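Local coordinates for protein Nrps/pks (Streptomyces albus, PDB 4OPE) that acts as a ketosynthase domain of OzmH in oxazolomycin biosynthesis, a domain type that joins acyl units by decarboxylative Claisen condensation, at the interface of chains A and B. Coordinates in Å, arbitrary orientation; residue numbers count along the deposited sequence, not the author numbering. Chains: chain A/B, Nrps/pks.

Contacts 1 and 2 are two patches of the same two-fold interface, their C-alpha centres about 21 Å apart. Both set helix 152-163 of one subunit against the segment around residue 175 of the other: Asn157 and Met175 face each other in both contacts with the chains exchanged, so the patches partly mirror each other. The 169-173 strand of chain B serves both, through B:Asp173 at its end and B:Ser169 at its start. Ketosynthases work as homodimers, and each subunit here braces the segment leading to the nucleophilic cysteine of its partner, so dimerisation and active-site shape are probably coupled.

Contact 1: the interface of chains A and B. Residues chain A 151-154, 157; chain B 173, 175, 279.
B:Asp173 reaches across the dimer to the N-terminal end of A's helix 152-163, where backbone N-H groups lack partners within the helix. The backbone N of A:Ala153 donates to carboxylate OD2 of B:Asp173 at 2.9 Å, nearly straight (167° at H) but from well above the carboxylate plane. A modelled water, doubtfully close to OD2, appears to link it to the N of A:Tyr152. OD1 points back into chain B and is met almost head-on by the N of B:Met175 at 2.7 Å. With CG trans to its own N (chi1 177°), the carboxylate can span both jobs, and the partly positive helix end is likely to stabilise it as an anion. A:Ser151 is a classic N-cap: its short hydroxyl OG can reach a first-turn N-H, that of A:Ser154, at 3.2 Å.

Apolar packing lies beside this cap. The small methyl CB of A:Ala153 lets B close in, touching CG of B:Met175 at 3.5 Å. Extended beyond CG, that unbranched selenomethionine lays its methyl CE against the helix, 3.9 Å from CA of A:Ser154, with amide OD1 of A:Asn157 a van der Waals neighbour. B:Phe279 brings CE1 to 3.8 Å from the carbonyl carbon of A:Asn157, a carbon contact that a phenyl makes without needing a polar partner.

Together these contacts cap a helix of one subunit from its partner and tie the dimer to the residues just before the catalytic cysteine.

Contact 2: the interface of chains A and B. Residues chain A 174-175, 272, 425-427; chain B 157, 169.
Helix 152-163 and the start of strand 169-173 of chain B meet several segments of chain A: the loop residue A:Thr174 and the start of 3-10 helix 175-177, the end of strand 263-272, and the glycine-rich loop 425-426 leading into strand 427-434. B:Asn157 stands at the centre, its amide inserted among them.

Polar bonds dominate. The amide nitrogen ND2 of B:Asn157 donates to hydroxyl OG of A:Ser427 at 2.8 Å, with the acceptor tilted 20° from the amide plane. It also donates to OG of B:Ser169 in its own chain, almost exactly in that plane. These two bonds would hold the amide against rotation and set which end points where. An asparagine suits the place because its other end, OD1, accepts instead: a water at 2.6 Å from OD1 joins it to the N of A:Ser427 and the carbonyl O of A:Thr174. An alanine here is likely to leave A:Ser427 OG without its donor and that water without its link to chain B.

Around the amide, the carbonyl O of A:Gly425 sits over its face, 3.4 Å from CG of B:Asn157; the lack of a side chain probably allows this close approach. From the opposite direction, the flexible A:Met175 brings its methyl CE to 3.5 Å from OD1 of B:Asn157. A:His272 would steady the loop, its NE2 donating to the carbonyl O of A:Gly425 at 3.0 Å, though the bond is bent (137° at H) and tilted out of the ring plane. Swung away from its own backbone N (chi1 -165°), the imidazole also brings CD2 to 3.4 Å from CB of B:Ser169.

Serine suits position A:Ser427 because one small hydroxyl can both accept and donate: while accepting from the amide, OG gives its hydrogen to the carbonyl O of B:Ser169 at 2.7 Å, lying in the carbonyl plane on a lone pair.

Contact 1: the interface of chains A and B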
loop_
_atom_site.group_PDB
_atom_site.type_symbol
_atom_site.label_atom_id
_atom_site.label_comp_id
_atom_site.label_asym_id
_atom_site.label_seq_id
_atom_site.Cartn_x
_atom_site.Cartn_y
_atom_site.Cartn_z
ATOM N N SER A 151 -2.871 -12.230 2.628
ATOM C CA SER A 151 -3.269 -10.878 2.802
ATOM C C SER A 151 -2.019 -9.955 2.955
ATOM O O SER A 151 -1.071 -10.273 3.721
ATOM C CB SER A 151 -4.120 -10.824 4.045
ATOM O OG SER A 151 -4.192 -9.501 4.515
ATOM N N TYR A 152 -2.012 -8.842 2.227
ATOM C CA TYR A 152 -0.887 -7.922 2.266
ATOM C C TYR A 152 -0.931 -7.138 3.571
ATOM O O TYR A 152 0.064 -7.060 4.257
ATOM C CB TYR A 152 -0.845 -6.946 1.085
ATOM C CG TYR A 152 -0.493 -7.520 -0.278
ATOM C CD1 TYR A 152 -0.080 -8.826 -0.448
ATOM C CD2 TYR A 152 -0.554 -6.716 -1.417
ATOM C CE1 TYR A 152 0.270 -9.298 -1.701
ATOM C CE2 TYR A 152 -0.244 -7.189 -2.690
ATOM C CZ TYR A 152 0.166 -8.474 -2.834
ATOM O OH TYR A 152 0.476 -8.956 -4.107
ATOM N N ALA A 153 -2.076 -6.582 3.936
ATOM C CA ALA A 153 -2.200 -5.909 5.227
ATOM C C ALA A 153 -1.753 -6.784 6.362
ATOM O O ALA A 153 -1.180 -6.278 7.323
ATOM C CB ALA A 153 -3.613 -5.514 5.473
ATOM N N SER A 154 -1.987 -8.090 6.268
ATOM C CA SER A 154 -1.543 -8.988 7.325
ATOM C C SER A 154 -0.019 -8.957 7.586
ATOM O O SER A 154 0.450 -9.005 8.737
ATOM C CB SER A 154 -1.974 -10.398 7.019
ATOM O OG SER A 154 -2.287 -11.060 8.227
ATOM N N ASN A 157 0.302 -5.639 9.580
ATOM C CA ASN A 157 -0.491 -5.655 10.823
ATOM C C ASN A 157 0.060 -6.646 11.853
ATOM O O ASN A 157 0.145 -6.357 13.034
ATOM C CB ASN A 157 -1.931 -6.058 10.521
ATOM C CG ASN A 157 -2.699 -5.024 9.763
ATOM O OD1 ASN A 157 -3.750 -5.327 9.251
ATOM N ND2 ASN A 157 -2.204 -3.818 9.690
ATOM N N ASP B 173 -3.212 -1.824 1.112
ATOM C CA ASP B 173 -4.159 -2.672 1.845
ATOM C C ASP B 173 -3.992 -2.386 3.329
ATOM O O ASP B 173 -2.948 -2.619 3.890
ATOM C CB ASP B 173 -3.884 -4.152 1.528
ATOM C CG ASP B 173 -4.761 -5.107 2.292
ATOM O OD1 ASP B 173 -5.756 -4.673 2.897
ATOM O OD2 ASP B 173 -4.450 -6.309 2.286
HETATM N N MSE B 175 -6.871 -3.450 5.067
HETATM C CA MSE B 175 -8.170 -4.113 5.271
HETATM C C MSE B 175 -9.288 -3.080 5.238
HETATM O O MSE B 175 -9.268 -2.170 4.397
HETATM C CB MSE B 175 -8.161 -4.994 6.500
HETATM C CG MSE B 175 -6.959 -5.911 6.463
HETATM SE SE MSE B 175 -7.153 -7.409 7.737
HETATM C CE MSE B 175 -5.311 -8.163 7.681
ATOM N N PHE B 279 -4.501 -10.608 18.288
ATOM C CA PHE B 279 -4.308 -10.210 16.934
ATOM C C PHE B 279 -5.658 -10.021 16.308
ATOM O O PHE B 279 -6.512 -10.887 16.419
ATOM C CB PHE B 279 -3.506 -11.259 16.166
ATOM C CG PHE B 279 -3.237 -10.874 14.738
ATOM C CD1 PHE B 279 -2.668 -9.638 14.433
ATOM C CD2 PHE B 279 -3.582 -11.709 13.719
ATOM C CE1 PHE B 279 -2.436 -9.268 13.127
ATOM C CE2 PHE B 279 -3.359 -11.348 12.408
ATOM C CZ PHE B 279 -2.788 -10.128 12.107
HETATM O O HOH W 1 -4.363 -8.153 0.725
#

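Contact 2: the interface of chains A and B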
loop_
_atom_site.group_PDB
_atom_site.type_symbol
_atom_site.label_atom_id
_atom_site.label_comp_id
_atom_site.label_asym_id
_atom_site.label_seq_id
_atom_site.Cartn_x
_atom_site.Cartn_y
_atom_site.Cartn_z
ATOM N N THR A 174 3.362 -1.134 -5.370
ATOM C CA THR A 174 3.664 -0.427 -6.626
ATOM C C THR A 174 4.620 -1.302 -7.528
ATOM O O THR A 174 5.364 -0.785 -8.366
ATOM C CB THR A 174 4.246 1.000 -6.365
ATOM O OG1 THR A 174 5.557 0.948 -5.753
ATOM C CG2 THR A 174 3.323 1.817 -5.457
HETATM N N MSE A 175 4.614 -2.616 -7.327
HETATM C CA MSE A 175 5.462 -3.555 -8.062
HETATM C C MSE A 175 6.924 -3.396 -7.695
HETATM O O MSE A 175 7.282 -3.342 -6.522
HETATM C CB MSE A 175 5.204 -3.462 -9.574
HETATM C CG MSE A 175 3.756 -3.366 -10.002
HETATM SE SE MSE A 175 3.437 -3.968 -11.867
HETATM C CE MSE A 175 1.496 -3.547 -12.027
ATOM N N HIS A 272 4.728 8.640 -11.493
ATOM C CA HIS A 272 4.244 7.657 -12.451
ATOM C C HIS A 272 4.509 8.090 -13.866
ATOM O O HIS A 272 4.519 9.283 -14.162
ATOM C CB HIS A 272 2.745 7.419 -12.280
ATOM C CG HIS A 272 2.261 6.182 -12.965
ATOM N ND1 HIS A 272 1.722 6.193 -14.228
ATOM C CD2 HIS A 272 2.256 4.890 -12.572
ATOM C CE1 HIS A 272 1.388 4.966 -14.579
ATOM N NE2 HIS A 272 1.710 4.153 -13.595
ATOM N N GLY A 425 4.590 -1.479 -13.981
ATOM C CA GLY A 425 3.355 -0.748 -14.322
ATOM C C GLY A 425 3.468 0.757 -14.369
ATOM O O GLY A 425 2.468 1.416 -14.571
ATOM N N GLY A 426 4.644 1.328 -14.135
ATOM C CA GLY A 426 4.791 2.796 -14.188
ATOM C C GLY A 426 5.104 3.543 -12.891
ATOM O O GLY A 426 5.438 4.729 -12.930
ATOM N N SER A 427 5.041 2.885 -11.730
ATOM C CA SER A 427 5.274 3.612 -10.479
ATOM C C SER A 427 6.750 3.646 -10.199
ATOM O O SER A 427 7.393 2.609 -10.088
ATOM C CB SER A 427 4.521 2.975 -9.320
ATOM O OG SER A 427 3.098 3.133 -9.473
ATOM N N ASN B 157 -2.149 1.628 -11.408
ATOM C CA ASN B 157 -1.259 1.916 -12.501
ATOM C C ASN B 157 -2.052 2.032 -13.783
ATOM O O ASN B 157 -1.792 2.907 -14.611
ATOM C CB ASN B 157 -0.203 0.824 -12.651
ATOM C CG ASN B 157 0.883 0.880 -11.614
ATOM O OD1 ASN B 157 1.695 -0.066 -11.502
ATOM N ND2 ASN B 157 0.918 1.956 -10.822
ATOM N N SER B 169 1.320 6.701 -7.822
ATOM C CA SER B 169 0.335 5.727 -8.228
ATOM C C SER B 169 0.500 4.539 -7.307
ATOM O O SER B 169 1.401 3.742 -7.466
ATOM C CB SER B 169 0.547 5.315 -9.698
ATOM O OG SER B 169 -0.404 4.327 -10.103
HETATM O O HOH W 2 4.276 -0.046 -10.944
#